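Local coordinates for angiopoietin-related protein 4 (Homo sapiens, PDB 6U1U) that mediates inactivation of lipoprotein lipase and thereby helps regulate triglyceride clearance from the blood, its C-terminal fibrinogen-like domain here holding a palmitic acid, at residues V78-V91 against E101-D113. Numbering follows the deposited sequence.
With PLM (palmitic acid), chain B.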
loop_
_atom_site.group_PDB
_atom_site.type_symbol
_atom_site.label_atom_id
_atom_site.label_comp_id
_atom_site.label_asym_id
_atom_site.label_seq_id
_atom_site.Cartn_x
_atom_site.Cartn_y
_atom_site.Cartn_z
ATOM N N VAL A 78 3.179 9.367 -3.471
ATOM C CA VAL A 78 2.631 9.243 -2.118
ATOM C C VAL A 78 3.468 10.038 -1.117
ATOM O O VAL A 78 2.929 10.747 -0.267
ATOM C CB VAL A 78 2.535 7.763 -1.711
ATOM C CG1 VAL A 78 1.992 7.646 -0.263
ATOM C CG2 VAL A 78 1.583 7.081 -2.658
ATOM N N HIS A 79 4.793 9.934 -1.199
ATOM C CA HIS A 79 5.610 10.684 -0.263
ATOM C C HIS A 79 5.503 12.185 -0.509
ATOM O O HIS A 79 5.628 12.967 0.434
ATOM C CB HIS A 79 7.080 10.231 -0.341
ATOM C CG HIS A 79 7.961 10.998 0.593
ATOM N ND1 HIS A 79 8.742 12.056 0.175
ATOM C CD2 HIS A 79 8.103 10.924 1.938
ATOM C CE1 HIS A 79 9.361 12.576 1.225
ATOM N NE2 HIS A 79 8.989 11.909 2.303
ATOM N N SER A 80 5.250 12.619 -1.746
ATOM C CA SER A 80 5.065 14.061 -1.928
ATOM C C SER A 80 3.813 14.541 -1.208
ATOM O O SER A 80 3.767 15.691 -0.726
ATOM C CB SER A 80 5.020 14.425 -3.418
ATOM O OG SER A 80 3.791 14.075 -4.003
ATOM N N ILE A 81 2.824 13.670 -1.090
ATOM C CA ILE A 81 1.595 14.010 -0.380
ATOM C C ILE A 81 1.808 13.972 1.128
ATOM O O ILE A 81 1.374 14.879 1.844
ATOM C CB ILE A 81 0.456 13.067 -0.820
ATOM C CG1 ILE A 81 0.077 13.345 -2.268
ATOM C CG2 ILE A 81 -0.771 13.196 0.114
ATOM C CD1 ILE A 81 -0.817 12.215 -2.882
ATOM N N THR A 82 2.463 12.920 1.649
ATOM C CA THR A 82 2.640 12.826 3.096
ATOM C C THR A 82 3.685 13.792 3.629
ATOM O O THR A 82 3.558 14.249 4.780
ATOM C CB THR A 82 3.054 11.400 3.530
ATOM O OG1 THR A 82 4.357 11.083 2.980
ATOM C CG2 THR A 82 2.018 10.370 3.079
ATOM N N GLY A 83 4.723 14.085 2.847
ATOM C CA GLY A 83 5.919 14.695 3.426
ATOM C C GLY A 83 6.365 13.916 4.643
ATOM O O GLY A 83 6.313 12.681 4.672
ATOM N N ASP A 84 6.796 14.644 5.675
ATOM C CA ASP A 84 7.132 14.078 6.975
ATOM C C ASP A 84 5.957 14.015 7.936
ATOM O O ASP A 84 6.172 13.798 9.131
ATOM C CB ASP A 84 8.229 14.917 7.651
ATOM C CG ASP A 84 9.551 14.851 6.931
ATOM O OD1 ASP A 84 9.804 13.859 6.208
ATOM O OD2 ASP A 84 10.344 15.812 7.090
ATOM N N ARG A 85 4.731 14.214 7.476
ATOM C CA ARG A 85 3.612 14.281 8.405
ATOM C C ARG A 85 3.158 12.902 8.849
ATOM O O ARG A 85 3.231 11.929 8.095
ATOM C CB ARG A 85 2.454 15.031 7.750
ATOM C CG ARG A 85 2.944 16.363 7.261
ATOM C CD ARG A 85 1.866 17.349 7.171
ATOM N NE ARG A 85 1.268 17.322 5.851
ATOM C CZ ARG A 85 0.010 17.694 5.622
ATOM N NH1 ARG A 85 -0.746 18.107 6.638
ATOM N NH2 ARG A 85 -0.489 17.640 4.398
ATOM N N ASN A 86 2.681 12.829 10.090
ATOM C CA ASN A 86 1.889 11.684 10.532
ATOM C C ASN A 86 0.658 11.582 9.640
ATOM O O ASN A 86 0.026 12.595 9.328
ATOM C CB ASN A 86 1.492 11.865 12.008
ATOM C CG ASN A 86 1.024 10.575 12.695
ATOM O OD1 ASN A 86 1.290 9.452 12.237
ATOM N ND2 ASN A 86 0.329 10.739 13.835
ATOM N N SER A 87 0.348 10.368 9.182
ATOM C CA SER A 87 -0.689 10.158 8.184
ATOM C C SER A 87 -1.533 8.963 8.583
ATOM O O SER A 87 -1.036 8.011 9.183
ATOM C CB SER A 87 -0.079 9.927 6.778
ATOM O OG SER A 87 0.681 11.057 6.385
ATOM N N ARG A 88 -2.824 8.999 8.241
ATOM C CA ARG A 88 -3.664 7.819 8.404
ATOM C C ARG A 88 -3.584 6.963 7.151
ATOM O O ARG A 88 -3.774 7.469 6.045
ATOM C CB ARG A 88 -5.134 8.215 8.640
ATOM C CG ARG A 88 -5.298 9.264 9.740
ATOM C CD ARG A 88 -6.778 9.637 9.999
ATOM N NE ARG A 88 -6.838 10.489 11.185
ATOM C CZ ARG A 88 -6.678 11.808 11.163
ATOM N NH1 ARG A 88 -6.531 12.459 10.002
ATOM N NH2 ARG A 88 -6.696 12.493 12.304
ATOM N N LEU A 89 -3.299 5.682 7.324
ATOM C CA LEU A 89 -3.246 4.717 6.207
ATOM C C LEU A 89 -4.426 3.760 6.363
ATOM O O LEU A 89 -4.452 3.085 7.310
ATOM C CB LEU A 89 -1.930 3.941 6.250
ATOM C CG LEU A 89 -1.755 2.861 5.194
ATOM C CD1 LEU A 89 -1.936 3.418 3.809
ATOM C CD2 LEU A 89 -0.390 2.227 5.297
ATOM N N ALA A 90 -5.387 3.823 5.471
ATOM C CA ALA A 90 -6.531 2.921 5.492
ATOM C C ALA A 90 -6.278 1.733 4.569
ATOM O O ALA A 90 -5.809 1.909 3.442
ATOM C CB ALA A 90 -7.797 3.672 5.049
ATOM N N VAL A 91 -6.572 0.524 5.050
ATOM C CA VAL A 91 -6.345 -0.689 4.284
ATOM C C VAL A 91 -7.685 -1.398 4.225
ATOM O O VAL A 91 -8.265 -1.696 5.274
ATOM C CB VAL A 91 -5.278 -1.580 4.935
ATOM C CG1 VAL A 91 -5.183 -2.922 4.187
ATOM C CG2 VAL A 91 -3.901 -0.866 4.930
ATOM N N GLU A 101 -13.118 -5.999 5.126
ATOM C CA GLU A 101 -12.405 -5.705 6.362
ATOM C C GLU A 101 -11.721 -4.355 6.215
ATOM O O GLU A 101 -10.925 -4.161 5.282
ATOM C CB GLU A 101 -11.397 -6.806 6.657
ATOM C CG GLU A 101 -10.544 -6.588 7.891
ATOM C CD GLU A 101 -11.327 -6.846 9.193
ATOM O OE1 GLU A 101 -10.675 -7.142 10.204
ATOM O OE2 GLU A 101 -12.572 -6.733 9.196
ATOM N N LEU A 102 -12.046 -3.413 7.110
ATOM C CA LEU A 102 -11.568 -2.035 7.012
ATOM C C LEU A 102 -10.647 -1.747 8.189
ATOM O O LEU A 102 -11.082 -1.767 9.347
ATOM C CB LEU A 102 -12.744 -1.057 6.945
ATOM C CG LEU A 102 -13.845 -1.451 5.951
ATOM C CD1 LEU A 102 -15.106 -0.544 6.033
ATOM C CD2 LEU A 102 -13.342 -1.490 4.507
ATOM N N LEU A 103 -9.366 -1.533 7.892
ATOM C CA LEU A 103 -8.314 -1.272 8.863
ATOM C C LEU A 103 -7.788 0.141 8.679
ATOM O O LEU A 103 -7.820 0.686 7.578
ATOM C CB LEU A 103 -7.143 -2.251 8.694
ATOM C CG LEU A 103 -7.587 -3.702 8.525
ATOM C CD1 LEU A 103 -6.403 -4.612 8.268
ATOM C CD2 LEU A 103 -8.350 -4.134 9.793
ATOM N N GLN A 104 -7.287 0.728 9.764
ATOM C CA GLN A 104 -6.655 2.036 9.674
ATOM C C GLN A 104 -5.495 2.062 10.645
ATOM O O GLN A 104 -5.646 1.616 11.783
ATOM C CB GLN A 104 -7.654 3.156 10.013
ATOM C CG GLN A 104 -7.275 4.522 9.560
ATOM C CD GLN A 104 -8.444 5.517 9.720
ATOM O OE1 GLN A 104 -8.296 6.551 10.345
ATOM N NE2 GLN A 104 -9.578 5.196 9.144
ATOM N N PHE A 105 -4.391 2.641 10.219
ATOM C CA PHE A 105 -3.180 2.731 11.061
ATOM C C PHE A 105 -2.553 4.105 10.885
ATOM O O PHE A 105 -2.572 4.609 9.799
ATOM C CB PHE A 105 -2.122 1.728 10.596
ATOM C CG PHE A 105 -2.601 0.311 10.487
ATOM C CD1 PHE A 105 -2.628 -0.509 11.585
ATOM C CD2 PHE A 105 -3.049 -0.189 9.292
ATOM C CE1 PHE A 105 -3.082 -1.804 11.497
ATOM C CE2 PHE A 105 -3.517 -1.476 9.204
ATOM C CZ PHE A 105 -3.528 -2.281 10.303
ATOM N N SER A 106 -1.972 4.636 11.943
ATOM C CA SER A 106 -1.220 5.880 11.823
ATOM C C SER A 106 0.209 5.527 11.429
ATOM O O SER A 106 0.795 4.644 12.030
ATOM C CB SER A 106 -1.224 6.651 13.144
ATOM O OG SER A 106 -2.548 7.076 13.416
ATOM N N VAL A 107 0.733 6.157 10.381
ATOM C CA VAL A 107 2.087 5.868 9.896
ATOM C C VAL A 107 2.816 7.163 9.575
ATOM O O VAL A 107 2.207 8.215 9.372
ATOM C CB VAL A 107 2.084 4.968 8.622
ATOM C CG1 VAL A 107 1.271 3.701 8.870
ATOM C CG2 VAL A 107 1.491 5.733 7.414
ATOM N N HIS A 108 4.149 7.063 9.485
ATOM C CA HIS A 108 4.947 7.997 8.711
ATOM C C HIS A 108 5.551 7.258 7.525
ATOM O O HIS A 108 5.754 6.037 7.569
ATOM C CB HIS A 108 6.076 8.621 9.561
ATOM C CG HIS A 108 5.583 9.569 10.610
ATOM N ND1 HIS A 108 5.029 9.146 11.800
ATOM C CD2 HIS A 108 5.571 10.924 10.649
ATOM C CE1 HIS A 108 4.702 10.203 12.532
ATOM N NE2 HIS A 108 5.004 11.294 11.849
ATOM N N LEU A 109 5.861 8.005 6.472
ATOM C CA LEU A 109 6.436 7.409 5.268
ATOM C C LEU A 109 7.694 8.173 4.925
ATOM O O LEU A 109 7.629 9.385 4.674
ATOM C CB LEU A 109 5.468 7.467 4.095
ATOM C CG LEU A 109 6.037 6.945 2.764
ATOM C CD1 LEU A 109 6.219 5.409 2.851
ATOM C CD2 LEU A 109 5.129 7.278 1.584
ATOM N N GLY A 110 8.817 7.474 4.870
ATOM C CA GLY A 110 10.043 8.125 4.464
ATOM C C GLY A 110 10.157 8.296 2.954
ATOM O O GLY A 110 9.421 7.700 2.169
ATOM N N GLY A 111 11.103 9.145 2.540
ATOM C CA GLY A 111 11.373 9.358 1.135
ATOM C C GLY A 111 12.286 8.296 0.533
ATOM O O GLY A 111 12.598 7.269 1.142
ATOM N N GLU A 112 12.740 8.571 -0.699
ATOM C CA GLU A 112 13.477 7.517 -1.409
ATOM C C GLU A 112 14.807 7.225 -0.726
ATOM O O GLU A 112 15.297 6.094 -0.810
ATOM C CB GLU A 112 13.738 7.853 -2.893
ATOM C CG GLU A 112 14.189 6.568 -3.647
ATOM C CD GLU A 112 14.481 6.702 -5.149
ATOM O OE1 GLU A 112 14.637 5.624 -5.793
ATOM O OE2 GLU A 112 14.591 7.846 -5.671
ATOM N N ASP A 113 15.357 8.199 -0.004
ATOM C CA ASP A 113 16.598 7.960 0.740
ATOM C C ASP A 113 16.403 7.019 1.926
ATOM O O ASP A 113 17.399 6.611 2.535
ATOM C CB ASP A 113 17.187 9.291 1.217
ATOM C CG ASP A 113 16.279 10.024 2.176
ATOM O OD1 ASP A 113 15.028 9.913 2.057
ATOM O OD2 ASP A 113 16.811 10.726 3.063
HETATM C C1 PLM B . 4.388 -11.507 10.795
HETATM O O1 PLM B . 4.846 -12.259 9.905
HETATM O O2 PLM B . 3.302 -11.700 11.356
HETATM C C2 PLM B . 5.245 -10.337 11.263
HETATM C C3 PLM B . 4.587 -9.074 11.732
HETATM C C4 PLM B . 5.402 -7.843 11.372
HETATM C C5 PLM B . 4.631 -6.558 11.235
HETATM C C6 PLM B . 5.242 -5.538 10.292
HETATM C C7 PLM B . 4.244 -4.614 9.646
HETATM C C8 PLM B . 4.656 -3.971 8.347
HETATM C C9 PLM B . 4.186 -4.720 7.150
HETATM C CA PLM B . 3.537 -3.914 6.105
HETATM C CB PLM B . 2.224 -3.334 6.451
HETATM C CC PLM B . 1.845 -2.244 5.530
HETATM C CD PLM B . 0.432 -1.856 5.567
HETATM C CE PLM B . -0.081 -1.707 6.946
HETATM C CF PLM B . -0.219 -0.322 7.445
HETATM C CG PLM B . 0.738 -0.009 8.546
HETATM O O HOH W 1 5.298 10.856 6.677
#
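The central antiparallel hairpin of the fibrinogen-like domain, strands 87-94 and 100-109, illustrates how one strand pair can line a lipid site and receive a helix beyond its regular pairing. Three hydrogen-bonded pairs, Ser87 with Val107, Leu89 with Phe105 and Val91 with Leu103, each donate N-H both ways; Leu89 N to Phe105 O, at 2.8 Å, is among the straighter bonds, with 171° at the hydrogen. Their side chains share one face, where Leu89 and Phe105 receive the tail of palmitic acid: Leu89 CD2 lies 3.3 Å from its CF atom, and Phe105 CD2 is 3.4 Å from CF of palmitic acid. Val107 CG1 reaches the terminal carbon CG of palmitic acid, while its other methyl, CG2, packs 4.0 Å from Leu89 CB. On the reverse face, Arg88 runs extended past Gln104, whose OE1 approaches Arg88 CD at 3.5 Å, near the guanidinium plane, the amide standing nearly perpendicular to it; Trp40 touches both residues.

Where the pairing ends, helix 75-82 takes over. Leu109 CD2 meets Val78 CG1 at 3.7 Å, and at His79 a first torsion of 179° swings the ring away from its own backbone N and over Gly111. Gly111 CA stands 3.6 Å from the ring centroid, only 6° off the normal, a CH-pi contact, while Leu109 O lies in plane at the edge. An alanine at His79 would remove this ring and is likely to leave Gly111 without its aromatic cover. A water links the turn after the helix to the strand, accepting from Leu109 N (2.9 Å) and lying within hydrogen-bonding distance of Gly83 O and Arg85 O. Strand 208-215 pairs along the other edge of strand 87-94, which places the hairpin within the curled antiparallel sheet of the fibrinogen C-terminal fold.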